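Beta-porphyranase B (Bacteroides plebeius, PDB 4AWD) hydrolyses the sulfated red-seaweed polysaccharide porphyran at its beta-D-galactopyranose-(1->4)-alpha-L-galactopyranose-6-sulfate linkages, releasing mostly disaccharides. Local coordinates at residues Glu181-Ile186 / Lys197-Gln202; Leu144-Ser149 / Ile185-Asn190; Met140-Thr145 / Asp234-Asp239. One frame throughout, in Å; residues are numbered along the deposited sequence.

All three contacts lie on one side of the enzyme, where loops leave strands 134-141 and 168-182 of the GH16 beta-sandwich. Interaction 1 lies against the catalytic cleft and is mostly apolar, a buried indole packed on the strand that carries the probable acid, with a water bridging the polar groups. Interactions 2 and 3 share Leu144 and Thr145, and each relies on a single direct backbone hydrogen bond, in interaction 2 beside partly exposed aliphatic chains and in interaction 3 between buried Ala142 and Ser236. The contacts interlock: Thr182 O of interaction 1 meets Ser149 N of interaction 2, while Asn200 O meets Ser236 N of interaction 3.

Interaction 1. Residues Glu181-Ile186 / Lys197-Gln202; sequences ETMGII and KTWNMQ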
loop_
_atom_site.group_PDB
_atom_site.type_symbol
_atom_site.label_atom_id
_atom_site.label_comp_id
_atom_site.label_asym_id
_atom_site.label_seq_id
_atom_site.Cartn_x
_atom_site.Cartn_y
_atom_site.Cartn_z
ATOM N N GLU A 181 1.313 1.272 -6.277
ATOM C CA GLU A 181 0.764 0.053 -6.867
ATOM C C GLU A 181 1.492 -0.184 -8.183
ATOM O O GLU A 181 1.647 0.744 -8.967
ATOM C CB GLU A 181 -0.732 0.208 -7.158
ATOM C CG GLU A 181 -1.622 0.500 -5.966
ATOM C CD GLU A 181 -3.071 0.677 -6.364
ATOM O OE1 GLU A 181 -3.720 -0.335 -6.724
ATOM O OE2 GLU A 181 -3.572 1.825 -6.337
ATOM N N THR A 182 1.980 -1.404 -8.413
ATOM C CA THR A 182 2.415 -1.839 -9.755
ATOM C C THR A 182 2.130 -3.326 -9.876
ATOM O O THR A 182 1.724 -3.954 -8.888
ATOM C CB THR A 182 3.909 -1.743 -9.983
ATOM O OG1 THR A 182 4.571 -1.915 -8.728
ATOM C CG2 THR A 182 4.297 -0.459 -10.622
ATOM N N MET A 183 2.350 -3.877 -11.065
ATOM C CA MET A 183 2.535 -5.309 -11.235
ATOM C C MET A 183 3.677 -5.479 -12.232
ATOM O O MET A 183 3.932 -4.572 -13.021
ATOM C CB MET A 183 1.252 -6.009 -11.711
ATOM C CG MET A 183 0.726 -5.570 -13.062
ATOM S SD MET A 183 -0.761 -6.471 -13.568
ATOM C CE MET A 183 -1.986 -5.888 -12.386
ATOM N N GLY A 184 4.362 -6.615 -12.190
ATOM C CA GLY A 184 5.541 -6.785 -13.009
ATOM C C GLY A 184 5.275 -7.048 -14.479
ATOM O O GLY A 184 6.085 -6.663 -15.338
ATOM N N ILE A 185 4.172 -7.738 -14.769
ATOM C CA ILE A 185 3.788 -8.064 -16.150
ATOM C C ILE A 185 2.433 -7.445 -16.493
ATOM O O ILE A 185 1.498 -7.491 -15.684
ATOM C CB ILE A 185 3.676 -9.599 -16.386
ATOM C CG1 ILE A 185 5.006 -10.312 -16.094
ATOM C CG2 ILE A 185 3.164 -9.883 -17.816
ATOM C CD1 ILE A 185 4.894 -11.866 -16.015
ATOM N N ILE A 186 2.337 -6.892 -17.697
ATOM C CA ILE A 186 1.103 -6.300 -18.195
ATOM C C ILE A 186 0.530 -7.170 -19.325
ATOM O O ILE A 186 1.208 -7.387 -20.334
ATOM C CB ILE A 186 1.357 -4.865 -18.721
ATOM C CG1 ILE A 186 1.950 -3.955 -17.626
ATOM C CG2 ILE A 186 0.076 -4.274 -19.293
ATOM C CD1 ILE A 186 1.092 -3.804 -16.348
ATOM N N LYS A 197 -1.100 0.160 -20.186
ATOM C CA LYS A 197 -0.026 -0.356 -21.050
ATOM C C LYS A 197 1.361 -0.314 -20.414
ATOM O O LYS A 197 2.168 -1.230 -20.599
ATOM C CB LYS A 197 -0.007 0.425 -22.363
ATOM C CG LYS A 197 0.850 -0.168 -23.470
ATOM C CD LYS A 197 0.720 0.666 -24.765
ATOM C CE LYS A 197 1.874 0.395 -25.729
ATOM N NZ LYS A 197 2.020 -1.067 -25.965
ATOM N N THR A 198 1.631 0.760 -19.673
ATOM C CA THR A 198 2.943 1.003 -19.070
ATOM C C THR A 198 2.841 1.068 -17.542
ATOM O O THR A 198 3.685 1.700 -16.885
ATOM C CB THR A 198 3.473 2.363 -19.517
ATOM O OG1 THR A 198 2.431 3.343 -19.335
ATOM C CG2 THR A 198 3.916 2.330 -20.982
ATOM N N TRP A 199 1.807 0.442 -16.980
ATOM C CA TRP A 199 1.512 0.564 -15.557
ATOM C C TRP A 199 2.674 0.119 -14.651
ATOM O O TRP A 199 2.835 0.645 -13.557
ATOM C CB TRP A 199 0.262 -0.227 -15.227
ATOM C CG TRP A 199 -0.513 0.275 -14.059
ATOM C CD1 TRP A 199 -1.165 1.477 -13.956
ATOM C CD2 TRP A 199 -0.768 -0.427 -12.841
ATOM N NE1 TRP A 199 -1.808 1.565 -12.744
ATOM C CE2 TRP A 199 -1.575 0.413 -12.037
ATOM C CE3 TRP A 199 -0.393 -1.687 -12.347
ATOM C CZ2 TRP A 199 -2.012 0.037 -10.760
ATOM C CZ3 TRP A 199 -0.832 -2.068 -11.067
ATOM C CH2 TRP A 199 -1.634 -1.205 -10.295
ATOM N N ASN A 200 3.467 -0.847 -15.126
ATOM C CA ASN A 200 4.691 -1.262 -14.455
ATOM C C ASN A 200 5.845 -0.250 -14.516
ATOM O O ASN A 200 6.923 -0.510 -13.941
ATOM C CB ASN A 200 5.160 -2.628 -14.977
ATOM C CG ASN A 200 5.727 -2.567 -16.393
ATOM O OD1 ASN A 200 5.142 -1.951 -17.289
ATOM N ND2 ASN A 200 6.875 -3.228 -16.595
ATOM N N MET A 201 5.619 0.881 -15.202
ATOM C CA MET A 201 6.623 1.953 -15.353
ATOM C C MET A 201 6.091 3.333 -14.984
ATOM O O MET A 201 6.572 4.346 -15.506
ATOM C CB MET A 201 7.173 2.019 -16.786
ATOM C CG MET A 201 7.908 0.776 -17.215
ATOM S SD MET A 201 8.513 0.834 -18.904
ATOM C CE MET A 201 8.182 -0.866 -19.334
ATOM N N GLN A 202 5.101 3.378 -14.103
ATOM C CA GLN A 202 4.500 4.644 -13.722
ATOM C C GLN A 202 4.380 4.692 -12.204
ATOM O O GLN A 202 4.158 3.667 -11.561
ATOM C CB GLN A 202 3.126 4.872 -14.411
ATOM C CG GLN A 202 3.103 4.793 -15.980
ATOM C CD GLN A 202 3.761 5.996 -16.699
ATOM O OE1 GLN A 202 4.074 7.002 -16.062
ATOM N NE2 GLN A 202 3.968 5.888 -18.033
HETATM O O HOH W 1 8.239 -5.040 -14.740
#
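Trp199 packs against the end of strand 168-182 of the GH16 beta-sandwich, whose Glu181 is, by similarity, the proton donor. From its CB, which meets Ile186 CD1 at 3.8 Å, the tryptophan extends with CG roughly anti to the backbone N (chi1 -152°), and this carries the indole across residues 181-183. CE3 comes next, 3.7 Å from Met183 N and within van der Waals reach of Met183 CG, the two side chains crossing nearly at right angles. Further out, CZ3 lies 3.4 Å from Thr182 C, and at the far rim CH2 touches Glu181 CB at 3.6 Å. Glu181 O stands over one face, offset toward the rim. The indole thus lies along three consecutive residues and reaches the base of the Glu181 side chain, whose carboxylate continues into the cleft, where OE1 is hydrogen-bonded to Tyr289. Trp291 and Trp195 meet the same indole edge-to-face, extending the aromatic cluster beside the end of this strand.

Beyond the indole, Thr182 CG2 rests 3.5 Å from Trp199 O, and Ile186 CG1 lies near Asn200 OD1. The asparagine amide is too far from Gly184 O for a direct bond; a water closes the gap, accepting from Asn200 ND2 at 2.9 Å and donating to Gly184 O at 2.8 Å.

Interaction 2. Residues Leu144-Ser149 / Ile185-Asn190; sequences LTTMSS and IIRSVN
Two loops of the GH16 beta-sandwich meet here. Loop 144-149 connects strands 134-141 and 149-163, and its Ser148 is bonded to Glu287, by similarity a substrate-binding residue; the segment 185-190 belongs to the loop that follows the strand bearing the probable catalytic acid. Neither has regular secondary structure, and one direct backbone bond joins them. Ile185 N donates to Thr145 O over 3.1 Å with an N-H...O angle of 158°; the bond is fairly straight at the hydrogen, but the donor stands above the carbonyl plane, 56° out of it, and not on a lone pair.

Around this bond the Ile185 side chain reaches back over the first loop. Its CG1 is anti to the carbonyl carbon (chi1 -59°), which directs the longer branch onto the backbone at Leu144 and Thr145: CG1 sits 3.7 Å from Thr145 N, and the terminal CD1 rests 3.4 Å from Leu144 O. Leu144 adds its own branch point, CG lying 4.1 Å from Ile185 CG1 as the two side chains cross at about a right angle.

On the other flank of Ile185, the methyl group of Thr146 lies between the isoleucine and the arginine. Its CG2 faces Ile185 O and also lies against the aliphatic part of Arg187, whose chain runs extended from CG to NE and crosses the threonine nearly perpendicularly. Thr146 OG1 and Arg187 NH1 share an acceptor outside the two loops, Gln294 O, and Arg187 NH2 forms a salt bridge with Asp300. Between the threonine and the arginine themselves the closest approach is Thr146 CG2 to Arg187 CD, 3.7 Å.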
loop_
_atom_site.group_PDB
_atom_site.type_symbol
_atom_site.label_atom_id
_atom_site.label_comp_id
_atom_site.label_asym_id
_atom_site.label_seq_id
_atom_site.Cartn_x
_atom_site.Cartn_y
_atom_site.Cartn_z
ATOM N N LEU A 144 7.521 -10.676 -10.889
ATOM C CA LEU A 144 7.328 -10.780 -12.342
ATOM C C LEU A 144 6.060 -11.593 -12.595
ATOM O O LEU A 144 6.090 -12.767 -12.969
ATOM C CB LEU A 144 8.550 -11.387 -13.040
ATOM C CG LEU A 144 8.693 -11.106 -14.557
ATOM C CD1 LEU A 144 8.923 -9.643 -14.840
ATOM C CD2 LEU A 144 9.813 -11.925 -15.199
ATOM N N THR A 145 4.937 -10.914 -12.416
ATOM C CA THR A 145 3.675 -11.562 -12.181
ATOM C C THR A 145 2.596 -10.528 -12.470
ATOM O O THR A 145 2.871 -9.325 -12.413
ATOM C CB THR A 145 3.655 -12.011 -10.690
ATOM O OG1 THR A 145 3.881 -13.431 -10.591
ATOM C CG2 THR A 145 2.402 -11.628 -9.985
ATOM N N THR A 146 1.386 -10.991 -12.795
ATOM C CA THR A 146 0.248 -10.103 -12.988
ATOM C C THR A 146 -0.546 -9.841 -11.697
ATOM O O THR A 146 -1.703 -9.400 -11.748
ATOM C CB THR A 146 -0.731 -10.647 -14.047
ATOM O OG1 THR A 146 -1.011 -12.017 -13.771
ATOM C CG2 THR A 146 -0.180 -10.493 -15.480
ATOM N N MET A 147 0.068 -10.127 -10.551
ATOM C CA MET A 147 -0.465 -9.724 -9.246
ATOM C C MET A 147 0.290 -8.493 -8.739
ATOM O O MET A 147 1.461 -8.282 -9.078
ATOM C CB MET A 147 -0.407 -10.873 -8.233
ATOM C CG MET A 147 -1.513 -11.883 -8.454
ATOM S SD MET A 147 -1.446 -13.357 -7.424
ATOM C CE MET A 147 -1.784 -12.673 -5.797
ATOM N N SER A 148 -0.397 -7.679 -7.949
ATOM C CA SER A 148 0.122 -6.375 -7.539
ATOM C C SER A 148 1.295 -6.510 -6.580
ATOM O O SER A 148 1.409 -7.507 -5.867
ATOM C CB SER A 148 -0.976 -5.568 -6.846
ATOM O OG SER A 148 -1.363 -6.226 -5.642
ATOM N N SER A 149 2.169 -5.505 -6.596
ATOM C CA SER A 149 3.144 -5.279 -5.532
ATOM C C SER A 149 2.781 -3.906 -4.999
ATOM O O SER A 149 2.781 -2.947 -5.761
ATOM C CB SER A 149 4.575 -5.259 -6.079
ATOM O OG SER A 149 4.908 -6.484 -6.706
ATOM N N ILE A 185 4.172 -7.738 -14.769
ATOM C CA ILE A 185 3.788 -8.064 -16.150
ATOM C C ILE A 185 2.433 -7.445 -16.493
ATOM O O ILE A 185 1.498 -7.491 -15.684
ATOM C CB ILE A 185 3.676 -9.599 -16.386
ATOM C CG1 ILE A 185 5.006 -10.312 -16.094
ATOM C CG2 ILE A 185 3.164 -9.883 -17.816
ATOM C CD1 ILE A 185 4.894 -11.866 -16.015
ATOM N N ILE A 186 2.337 -6.892 -17.697
ATOM C CA ILE A 186 1.103 -6.300 -18.195
ATOM C C ILE A 186 0.530 -7.170 -19.325
ATOM O O ILE A 186 1.208 -7.387 -20.334
ATOM C CB ILE A 186 1.357 -4.865 -18.721
ATOM C CG1 ILE A 186 1.950 -3.955 -17.626
ATOM C CG2 ILE A 186 0.076 -4.274 -19.293
ATOM C CD1 ILE A 186 1.092 -3.804 -16.348
ATOM N N ARG A 187 -0.706 -7.652 -19.171
ATOM C CA ARG A 187 -1.311 -8.545 -20.173
ATOM C C ARG A 187 -2.617 -8.038 -20.813
ATOM O O ARG A 187 -2.745 -8.029 -22.037
ATOM C CB ARG A 187 -1.516 -9.950 -19.599
ATOM C CG ARG A 187 -0.261 -10.800 -19.550
ATOM C CD ARG A 187 -0.546 -12.095 -18.830
ATOM N NE ARG A 187 0.611 -12.976 -18.731
ATOM C CZ ARG A 187 0.724 -13.967 -17.846
ATOM N NH1 ARG A 187 -0.245 -14.194 -16.946
ATOM N NH2 ARG A 187 1.821 -14.726 -17.845
ATOM N N SER A 188 -3.579 -7.619 -19.991
ATOM C CA SER A 188 -4.890 -7.223 -20.489
ATOM C C SER A 188 -4.926 -5.760 -20.906
ATOM O O SER A 188 -5.273 -4.867 -20.133
ATOM C CB SER A 188 -5.963 -7.533 -19.455
ATOM O OG SER A 188 -6.079 -8.932 -19.295
ATOM N N VAL A 189 -4.560 -5.522 -22.156
ATOM C CA VAL A 189 -4.484 -4.168 -22.680
ATOM C C VAL A 189 -5.535 -3.991 -23.762
ATOM O O VAL A 189 -5.404 -4.521 -24.862
ATOM C CB VAL A 189 -3.074 -3.847 -23.242
ATOM C CG1 VAL A 189 -2.943 -2.362 -23.555
ATOM C CG2 VAL A 189 -2.003 -4.275 -22.270
ATOM N N ASN A 190 -6.591 -3.269 -23.419
ATOM C CA ASN A 190 -7.604 -2.851 -24.371
ATOM C C ASN A 190 -6.962 -1.898 -25.393
ATOM O O ASN A 190 -6.495 -0.824 -25.022
ATOM C CB ASN A 190 -8.745 -2.185 -23.598
ATOM C CG ASN A 190 -9.853 -1.657 -24.489
ATOM O OD1 ASN A 190 -9.683 -1.479 -25.708
ATOM N ND2 ASN A 190 -11.007 -1.376 -23.871
#

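Interaction 3. Residues Met140-Thr145 / Asp234-Asp239; sequences MKASLT and DPSAED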
loop_
_atom_site.group_PDB
_atom_site.type_symbol
_atom_site.label_atom_id
_atom_site.label_comp_id
_atom_site.label_asym_id
_atom_site.label_seq_id
_atom_site.Cartn_x
_atom_site.Cartn_y
_atom_site.Cartn_z
ATOM N N MET A 140 11.316 -1.611 -2.889
ATOM C CA MET A 140 10.537 -2.749 -3.349
ATOM C C MET A 140 10.992 -3.199 -4.733
ATOM O O MET A 140 11.324 -2.380 -5.602
ATOM C CB MET A 140 9.032 -2.392 -3.404
ATOM C CG MET A 140 8.118 -3.554 -3.789
ATOM S SD MET A 140 6.415 -3.000 -3.925
ATOM C CE MET A 140 6.506 -2.094 -5.489
ATOM N N LYS A 141 10.997 -4.504 -4.943
ATOM C CA LYS A 141 11.106 -5.026 -6.299
ATOM C C LYS A 141 9.844 -5.829 -6.537
ATOM O O LYS A 141 9.498 -6.681 -5.715
ATOM C CB LYS A 141 12.378 -5.883 -6.467
ATOM C CG LYS A 141 12.507 -6.512 -7.878
ATOM C CD LYS A 141 13.927 -6.986 -8.224
ATOM C CE LYS A 141 14.234 -8.359 -7.654
ATOM N NZ LYS A 141 15.057 -9.145 -8.621
ATOM N N ALA A 142 9.133 -5.530 -7.623
ATOM C CA ALA A 142 7.845 -6.217 -7.905
ATOM C C ALA A 142 8.060 -7.646 -8.364
ATOM O O ALA A 142 9.086 -7.954 -8.957
ATOM C CB ALA A 142 7.004 -5.453 -8.941
ATOM N N SER A 143 7.085 -8.510 -8.079
ATOM C CA SER A 143 7.071 -9.864 -8.629
ATOM C C SER A 143 6.889 -9.765 -10.138
ATOM O O SER A 143 6.207 -8.843 -10.606
ATOM C CB SER A 143 5.934 -10.679 -8.019
ATOM O OG SER A 143 4.676 -10.112 -8.352
ATOM N N LEU A 144 7.521 -10.676 -10.889
ATOM C CA LEU A 144 7.328 -10.780 -12.342
ATOM C C LEU A 144 6.060 -11.593 -12.595
ATOM O O LEU A 144 6.090 -12.767 -12.969
ATOM C CB LEU A 144 8.550 -11.387 -13.040
ATOM C CG LEU A 144 8.693 -11.106 -14.557
ATOM C CD1 LEU A 144 8.923 -9.643 -14.840
ATOM C CD2 LEU A 144 9.813 -11.925 -15.199
ATOM N N THR A 145 4.937 -10.914 -12.416
ATOM C CA THR A 145 3.675 -11.562 -12.181
ATOM C C THR A 145 2.596 -10.528 -12.470
ATOM O O THR A 145 2.871 -9.325 -12.413
ATOM C CB THR A 145 3.655 -12.011 -10.690
ATOM O OG1 THR A 145 3.881 -13.431 -10.591
ATOM C CG2 THR A 145 2.402 -11.628 -9.985
ATOM N N ASP A 234 10.755 3.202 -13.566
ATOM C CA ASP A 234 11.439 2.092 -14.222
ATOM C C ASP A 234 10.620 0.813 -14.061
ATOM O O ASP A 234 9.827 0.718 -13.127
ATOM C CB ASP A 234 12.829 1.908 -13.620
ATOM C CG ASP A 234 13.665 3.156 -13.712
ATOM O OD1 ASP A 234 14.071 3.524 -14.837
ATOM O OD2 ASP A 234 13.918 3.770 -12.660
ATOM N N PRO A 235 10.816 -0.180 -14.963
ATOM C CA PRO A 235 10.028 -1.426 -14.869
ATOM C C PRO A 235 10.095 -2.017 -13.447
ATOM O O PRO A 235 11.183 -2.330 -12.952
ATOM C CB PRO A 235 10.684 -2.339 -15.913
ATOM C CG PRO A 235 11.321 -1.406 -16.894
ATOM C CD PRO A 235 11.791 -0.233 -16.074
ATOM N N SER A 236 8.943 -2.127 -12.789
ATOM C CA SER A 236 8.914 -2.371 -11.346
ATOM C C SER A 236 9.513 -3.721 -10.921
ATOM O O SER A 236 10.040 -3.847 -9.826
ATOM C CB SER A 236 7.500 -2.199 -10.796
ATOM O OG SER A 236 6.597 -3.042 -11.480
ATOM N N ALA A 237 9.458 -4.707 -11.811
ATOM C CA ALA A 237 9.967 -6.057 -11.522
ATOM C C ALA A 237 11.459 -6.258 -11.796
ATOM O O ALA A 237 12.035 -7.267 -11.391
ATOM C CB ALA A 237 9.160 -7.090 -12.276
ATOM N N GLU A 238 12.088 -5.310 -12.480
ATOM C CA GLU A 238 13.491 -5.488 -12.874
ATOM C C GLU A 238 14.481 -5.103 -11.781
ATOM O O GLU A 238 15.636 -5.543 -11.799
ATOM C CB GLU A 238 13.825 -4.721 -14.164
ATOM C CG GLU A 238 12.980 -5.076 -15.408
ATOM C CD GLU A 238 12.756 -6.582 -15.640
ATOM O OE1 GLU A 238 13.545 -7.429 -15.153
ATOM O OE2 GLU A 238 11.759 -6.923 -16.326
ATOM N N ASP A 239 14.049 -4.273 -10.840
ATOM C CA ASP A 239 14.973 -3.803 -9.828
ATOM C C ASP A 239 14.276 -3.194 -8.628
ATOM O O ASP A 239 13.068 -2.924 -8.645
ATOM C CB ASP A 239 15.957 -2.790 -10.436
ATOM C CG ASP A 239 17.349 -2.886 -9.831
ATOM O OD1 ASP A 239 17.542 -3.577 -8.797
ATOM O OD2 ASP A 239 18.258 -2.249 -10.400
HETATM O O HOH W 2 10.208 -1.413 -8.030
#
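Ser236 O is approached from two directions. Ala142 N donates to it over 2.9 Å with an N-H...O angle of 165°, approaching from above the carbonyl plane, 46° out of it. A water lies 3.0 Å from Ser236 O and 2.8 Å from Met140 O, placed to donate to either, though it has more acceptors in reach than protons to give. It can thus bridge Met140, near the end of strand 134-141, to the start of the turn at 236-238.

The Ala142 methyl group points into the turn and sits 3.5 Å from Ser236 OG. One residue on, Ala237 CA makes a CA-H...O contact of 3.3 Å with Ala142 O. The Ala237 methyl group lies against the loop, 3.6 Å from Leu144 CD1.

In the GH16 beta-sandwich this is where strand 134-141 runs out into the loop toward strand 149-163, while 234-239 leads into strand 241-249, the antiparallel neighbour of 134-141; Met140 already pairs through its backbone with His241. The contact therefore closes the end of that strand pair, and Asn200 ties the turn to the adjoining loop through its backbone bond with Ser236.

On the outer side Lys141 lies along the turn. Its chain leaves the backbone with CG opposite N (chi1 178°) and runs over the backbone of 237-239, CG touching Ala237 O at 3.6 Å and CD lying against Asp239 CA. The chain bends further out, and its ammonium NZ remains 6.1 Å from Asp239 OD1, too far for a salt bridge.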